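Local structure of ribokinase RBSK (Mycobacterium tuberculosis, 3GO6) at residues A[236-241]-A[282-287]; A[276-281]-A[296-301]. The protein probably phosphorylates D-ribose at O-5 with ATP and magnesium, feeding ribose 5-phosphate into nucleotide synthesis and the pentose phosphate pathway. One frame throughout, in Å; residues are numbered along the deposited sequence.

Overall arrangement
Both contacts lie in the C-terminal part of this PfkB-family kinase, on the same side of the chain's centre and with their own centres about 11 Å apart. Helix 265-282 connects them: its last turns supply 276-281 to interaction 2, and the chain running out of its end supplies 282-287 to interaction 1. Along the sequence the order is 236-241, 276-281, 282-287, 296-301, so the two contacts interleave. They also touch directly, where Pro236 packs on Ala277 and Ala280. Interaction 2 joins helices 265-282 and 295-303, while interaction 1 brings together two loops that carry or adjoin residues of the magnesium site.

Interaction 1 (A[236-241]-A[282-287]); sequences PTVTPV and ATLVSG
Thr283 gives this loop-to-loop contact its one hydrogen bond: its carbonyl O accepts from Val241 N at 2.7 Å, in a bond only slightly bent (168° at the hydrogen). Its side chain turns to another task. OG1, set between the backbone N and the carbonyl carbon (chi1 70°), bonds back to Ala280 O in the last turn of helix 265-282, and Thr283 OG1 also lies 3.5 Å from Val238 CG2. A threonine suits the place because its hydroxyl can bond the helix carbonyl while touching that methyl. Leu284 starts out away from the other loop, yet its CD2 returns to within 3.8 Å of Val238 CB and 3.3 Å of Thr239 O. Leu284 O lies 3.4 Å from Val241 CG2, a van der Waals contact; branching at CB gives this valine a second methyl for Ser286. Thr283 and Leu284 are the middle residues of the type I turn from Ala282 to Val285. The chain leaving helix 265-282 supplies Ala282, Val285 and Gly287 to what is probably the potassium site of this PfkB-family kinase, occupied here by magnesium. Asp242, next after Val241, is another member, and its OD2 accepts from Gly287 N. Ser286 OG comes within 3.2 Å of Val241 CG1, which stands anti to the backbone N of the valine (chi1 166°).

Interaction 2 (A[276-281]-A[296-301]); sequences CAAGAL and AAIDAA
Leu281 makes the closest approach of this helix-to-helix contact, reaching Ala297 and Ala301, one turn apart on helix 295-303. Leu281 CD1 is 3.6 Å from Ala297 O and 4.0 Å from Ala301 CB, and Leu281 CD2 adds a second touch on that same methyl at 4.1 Å. Its chi1 (-69°) sets CG beside the backbone N, and chi2 (-179°) carries CD1 onward; the small alanines let this branched end come up to the opposing backbone. These three residues are partly exposed. Ala278 and Ile298, by contrast, are buried beneath Val253: Ala278 CB lies 3.9 Å from both CG1 and CD1 of Ile298, a short methyl against a long branched chain. Buried Ala277 also faces across, but more loosely, with its CB 4.6 Å from Ala301 CB. Between the two segments the join is apolar, without hydrogen bonds. Asp299 starts away from 276-281, yet its OD1 forms a salt bridge with Arg274 NH1, just before that segment on the partner helix. The segment axes approach to 9.2 Å with 104° between their directions, close to perpendicular. Pro293, in the connecting loop, touches Ala278, Leu281 and Ile298, while Val253 of helix 246-257 packs against Ala278 and Ile298, making a three-helix junction.

Interaction 1 (A[236-241]-A[282-287])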
ATOM      1  N   PRO A 236      19.042  11.673 -22.904  1.00 23.18           N
ATOM      2  CA  PRO A 236      18.048  12.000 -23.935  1.00 22.95           C
ATOM      3  C   PRO A 236      16.829  12.744 -23.367  1.00 22.40           C
ATOM      4  O   PRO A 236      16.370  12.446 -22.251  1.00 21.44           O
ATOM      5  CB  PRO A 236      17.622  10.625 -24.459  1.00 23.14           C
ATOM      6  CG  PRO A 236      18.785   9.739 -24.174  1.00 23.54           C
ATOM      7  CD  PRO A 236      19.410  10.243 -22.923  1.00 22.90           C
ATOM      8  N   THR A 237      16.309  13.704 -24.133  1.00 22.04           N
ATOM      9  CA  THR A 237      15.121  14.439 -23.735  1.00 22.18           C
ATOM     10  C   THR A 237      13.902  13.569 -24.011  1.00 22.34           C
ATOM     11  O   THR A 237      13.759  13.048 -25.111  1.00 23.56           O
ATOM     12  CB  THR A 237      14.994  15.770 -24.523  1.00 22.52           C
ATOM     13  OG1 THR A 237      16.209  16.505 -24.381  1.00 22.48           O
ATOM     14  CG2 THR A 237      13.842  16.607 -23.985  1.00 22.14           C
ATOM     15  N   VAL A 238      13.042  13.393 -23.009  1.00 22.04           N
ATOM     16  CA  VAL A 238      11.838  12.567 -23.164  1.00 22.13           C
ATOM     17  C   VAL A 238      10.636  13.200 -22.479  1.00 22.58           C
ATOM     18  O   VAL A 238      10.787  14.027 -21.569  1.00 22.61           O
ATOM     19  CB  VAL A 238      12.044  11.110 -22.606  1.00 21.96           C
ATOM     20  CG1 VAL A 238      13.169  10.362 -23.356  1.00 20.79           C
ATOM     21  CG2 VAL A 238      12.302  11.137 -21.118  1.00 21.67           C
ATOM     22  N   THR A 239       9.441  12.809 -22.904  1.00 22.94           N
ATOM     23  CA  THR A 239       8.233  13.097 -22.142  1.00 23.72           C
ATOM     24  C   THR A 239       8.015  11.947 -21.142  1.00 23.79           C
ATOM     25  O   THR A 239       7.742  10.821 -21.550  1.00 23.78           O
ATOM     26  CB  THR A 239       6.996  13.205 -23.058  1.00 23.51           C
ATOM     27  OG1 THR A 239       7.256  14.116 -24.143  1.00 25.88           O
ATOM     28  CG2 THR A 239       5.785  13.662 -22.269  1.00 25.21           C
ATOM     29  N   PRO A 240       8.133  12.229 -19.838  1.00 24.28           N
ATOM     30  CA  PRO A 240       8.100  11.149 -18.832  1.00 24.50           C
ATOM     31  C   PRO A 240       6.692  10.647 -18.556  1.00 24.62           C
ATOM     32  O   PRO A 240       5.719  11.403 -18.672  1.00 24.53           O
ATOM     33  CB  PRO A 240       8.636  11.816 -17.572  1.00 24.23           C
ATOM     34  CG  PRO A 240       8.261  13.272 -17.732  1.00 25.88           C
ATOM     35  CD  PRO A 240       8.243  13.567 -19.217  1.00 24.38           C
ATOM     36  N   VAL A 241       6.601   9.375 -18.180  1.00 24.63           N
ATOM     37  CA  VAL A 241       5.345   8.761 -17.759  1.00 24.56           C
ATOM     38  C   VAL A 241       5.405   8.436 -16.266  1.00 23.99           C
ATOM     39  O   VAL A 241       4.465   8.718 -15.525  1.00 23.47           O
ATOM     40  CB  VAL A 241       5.059   7.497 -18.603  1.00 24.42           C
ATOM     41  CG1 VAL A 241       3.962   6.649 -17.984  1.00 26.08           C
ATOM     42  CG2 VAL A 241       4.707   7.908 -20.022  1.00 26.56           C
ATOM     43  N   ALA A 282      13.657   4.396 -19.181  1.00 17.02           N
ATOM     44  CA  ALA A 282      12.923   3.798 -18.068  1.00 16.87           C
ATOM     45  C   ALA A 282      11.766   4.702 -17.611  1.00 16.45           C
ATOM     46  O   ALA A 282      10.765   4.215 -17.117  1.00 16.69           O
ATOM     47  CB  ALA A 282      13.890   3.503 -16.913  1.00 16.74           C
ATOM     48  N   THR A 283      11.878   6.013 -17.817  1.00 16.63           N
ATOM     49  CA  THR A 283      10.811   6.937 -17.423  1.00 17.44           C
ATOM     50  C   THR A 283       9.632   6.961 -18.411  1.00 18.15           C
ATOM     51  O   THR A 283       8.608   7.591 -18.143  1.00 18.57           O
ATOM     52  CB  THR A 283      11.337   8.384 -17.226  1.00 17.94           C
ATOM     53  OG1 THR A 283      11.686   8.936 -18.511  1.00 19.20           O
ATOM     54  CG2 THR A 283      12.564   8.386 -16.300  1.00 17.25           C
ATOM     55  N   LEU A 284       9.775   6.284 -19.538  1.00 19.28           N
ATOM     56  CA  LEU A 284       8.726   6.264 -20.551  1.00 20.81           C
ATOM     57  C   LEU A 284       7.642   5.217 -20.263  1.00 22.00           C
ATOM     58  O   LEU A 284       6.594   5.200 -20.934  1.00 21.51           O
ATOM     59  CB  LEU A 284       9.341   5.977 -21.916  1.00 21.00           C
ATOM     60  CG  LEU A 284      10.281   7.033 -22.508  1.00 21.76           C
ATOM     61  CD1 LEU A 284      10.929   6.473 -23.766  1.00 22.86           C
ATOM     62  CD2 LEU A 284       9.525   8.298 -22.843  1.00 21.90           C
ATOM     63  N   VAL A 285       7.911   4.367 -19.266  1.00 22.76           N
ATOM     64  CA  VAL A 285       7.108   3.181 -18.957  1.00 24.11           C
ATOM     65  C   VAL A 285       6.511   3.292 -17.549  1.00 24.28           C
ATOM     66  O   VAL A 285       7.216   3.608 -16.586  1.00 23.36           O
ATOM     67  CB  VAL A 285       7.988   1.884 -19.036  1.00 24.13           C
ATOM     68  CG1 VAL A 285       7.170   0.645 -18.766  1.00 26.38           C
ATOM     69  CG2 VAL A 285       8.651   1.748 -20.406  1.00 26.13           C
ATOM     70  N   SER A 286       5.212   3.021 -17.439  1.00 24.71           N
ATOM     71  CA  SER A 286       4.550   2.912 -16.141  1.00 26.46           C
ATOM     72  C   SER A 286       5.071   1.667 -15.432  1.00 26.14           C
ATOM     73  O   SER A 286       5.304   0.632 -16.043  1.00 27.62           O
ATOM     74  CB  SER A 286       3.027   2.798 -16.305  1.00 26.76           C
ATOM     75  OG  SER A 286       2.491   4.029 -16.763  1.00 30.62           O
ATOM     76  N   GLY A 287       5.249   1.739 -14.136  1.00 25.96           N
ATOM     77  CA  GLY A 287       5.737   0.547 -13.489  1.00 24.81           C
ATOM     78  C   GLY A 287       7.207   0.684 -13.157  1.00 24.27           C
ATOM     79  O   GLY A 287       7.954   1.456 -13.791  1.00 23.32           O
TER

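Interaction 2 (A[276-281]-A[296-301])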
ATOM      1  N   CYS A 276      22.763   6.810 -18.460  1.00 17.42           N
ATOM      2  CA  CYS A 276      21.902   7.996 -18.613  1.00 17.93           C
ATOM      3  C   CYS A 276      20.789   7.745 -19.628  1.00 16.86           C
ATOM      4  O   CYS A 276      19.627   8.066 -19.364  1.00 16.37           O
ATOM      5  CB  CYS A 276      22.714   9.248 -19.007  1.00 17.79           C
ATOM      6  SG  CYS A 276      23.527  10.046 -17.621  1.00 21.59           S
ATOM      7  N   ALA A 277      21.135   7.147 -20.768  1.00 17.13           N
ATOM      8  CA  ALA A 277      20.132   6.828 -21.785  1.00 16.66           C
ATOM      9  C   ALA A 277      19.107   5.828 -21.283  1.00 17.19           C
ATOM     10  O   ALA A 277      17.914   5.999 -21.516  1.00 17.73           O
ATOM     11  CB  ALA A 277      20.788   6.313 -23.084  1.00 17.49           C
ATOM     12  N   ALA A 278      19.565   4.774 -20.606  1.00 16.86           N
ATOM     13  CA  ALA A 278      18.649   3.737 -20.109  1.00 16.42           C
ATOM     14  C   ALA A 278      17.688   4.281 -19.053  1.00 16.13           C
ATOM     15  O   ALA A 278      16.493   3.960 -19.068  1.00 15.98           O
ATOM     16  CB  ALA A 278      19.422   2.531 -19.579  1.00 16.18           C
ATOM     17  N   GLY A 279      18.202   5.116 -18.158  1.00 15.47           N
ATOM     18  CA  GLY A 279      17.387   5.793 -17.160  1.00 16.58           C
ATOM     19  C   GLY A 279      16.277   6.627 -17.772  1.00 17.60           C
ATOM     20  O   GLY A 279      15.129   6.601 -17.298  1.00 18.02           O
ATOM     21  N   ALA A 280      16.604   7.346 -18.842  1.00 17.02           N
ATOM     22  CA  ALA A 280      15.607   8.158 -19.555  1.00 17.33           C
ATOM     23  C   ALA A 280      14.499   7.280 -20.148  1.00 17.33           C
ATOM     24  O   ALA A 280      13.302   7.549 -19.947  1.00 17.24           O
ATOM     25  CB  ALA A 280      16.292   8.989 -20.650  1.00 17.54           C
ATOM     26  N   LEU A 281      14.905   6.227 -20.856  1.00 17.00           N
ATOM     27  CA  LEU A 281      13.993   5.238 -21.428  1.00 17.62           C
ATOM     28  C   LEU A 281      13.088   4.611 -20.367  1.00 17.74           C
ATOM     29  O   LEU A 281      11.909   4.319 -20.624  1.00 16.96           O
ATOM     30  CB  LEU A 281      14.785   4.122 -22.124  1.00 17.61           C
ATOM     31  CG  LEU A 281      15.538   4.443 -23.412  1.00 18.99           C
ATOM     32  CD1 LEU A 281      16.222   3.202 -23.948  1.00 17.81           C
ATOM     33  CD2 LEU A 281      14.615   5.058 -24.486  1.00 19.30           C
ATOM     34  N   ALA A 296      19.723  -3.361 -26.973  1.00 27.81           N
ATOM     35  CA  ALA A 296      19.532  -2.796 -28.308  1.00 28.62           C
ATOM     36  C   ALA A 296      18.750  -1.483 -28.275  1.00 28.55           C
ATOM     37  O   ALA A 296      19.014  -0.592 -29.088  1.00 29.37           O
ATOM     38  CB  ALA A 296      18.855  -3.800 -29.218  1.00 28.81           C
ATOM     39  N   ALA A 297      17.798  -1.357 -27.343  1.00 27.88           N
ATOM     40  CA  ALA A 297      17.067  -0.097 -27.148  1.00 27.75           C
ATOM     41  C   ALA A 297      17.973   1.027 -26.632  1.00 27.77           C
ATOM     42  O   ALA A 297      17.815   2.189 -27.018  1.00 27.21           O
ATOM     43  CB  ALA A 297      15.868  -0.290 -26.213  1.00 27.77           C
ATOM     44  N   ILE A 298      18.906   0.673 -25.749  1.00 27.65           N
ATOM     45  CA  ILE A 298      19.896   1.615 -25.235  1.00 27.71           C
ATOM     46  C   ILE A 298      20.774   2.120 -26.400  1.00 28.56           C
ATOM     47  O   ILE A 298      20.960   3.337 -26.571  1.00 27.85           O
ATOM     48  CB  ILE A 298      20.773   0.968 -24.125  1.00 27.58           C
ATOM     49  CG1 ILE A 298      19.913   0.581 -22.901  1.00 27.55           C
ATOM     50  CG2 ILE A 298      21.908   1.900 -23.710  1.00 26.22           C
ATOM     51  CD1 ILE A 298      20.642  -0.345 -21.909  1.00 26.85           C
ATOM     52  N   ASP A 299      21.298   1.176 -27.187  1.00 29.41           N
ATOM     53  CA  ASP A 299      22.085   1.488 -28.395  1.00 31.01           C
ATOM     54  C   ASP A 299      21.341   2.439 -29.320  1.00 31.28           C
ATOM     55  O   ASP A 299      21.891   3.457 -29.731  1.00 31.72           O
ATOM     56  CB  ASP A 299      22.429   0.219 -29.178  1.00 31.07           C
ATOM     57  CG  ASP A 299      23.398  -0.671 -28.457  1.00 32.49           C
ATOM     58  OD1 ASP A 299      24.090  -0.185 -27.536  1.00 33.87           O
ATOM     59  OD2 ASP A 299      23.474  -1.869 -28.824  1.00 34.63           O
ATOM     60  N   ALA A 300      20.096   2.092 -29.622  1.00 32.27           N
ATOM     61  CA  ALA A 300      19.233   2.859 -30.517  1.00 33.33           C
ATOM     62  C   ALA A 300      18.960   4.271 -30.020  1.00 34.27           C
ATOM     63  O   ALA A 300      18.906   5.208 -30.819  1.00 34.50           O
ATOM     64  CB  ALA A 300      17.921   2.120 -30.752  1.00 33.44           C
ATOM     65  N   ALA A 301      18.786   4.424 -28.707  1.00 34.53           N
ATOM     66  CA  ALA A 301      18.546   5.740 -28.102  1.00 34.99           C
ATOM     67  C   ALA A 301      19.804   6.598 -28.126  1.00 35.55           C
ATOM     68  O   ALA A 301      19.732   7.816 -28.263  1.00 35.45           O
ATOM     69  CB  ALA A 301      18.036   5.591 -26.669  1.00 35.39           C
TER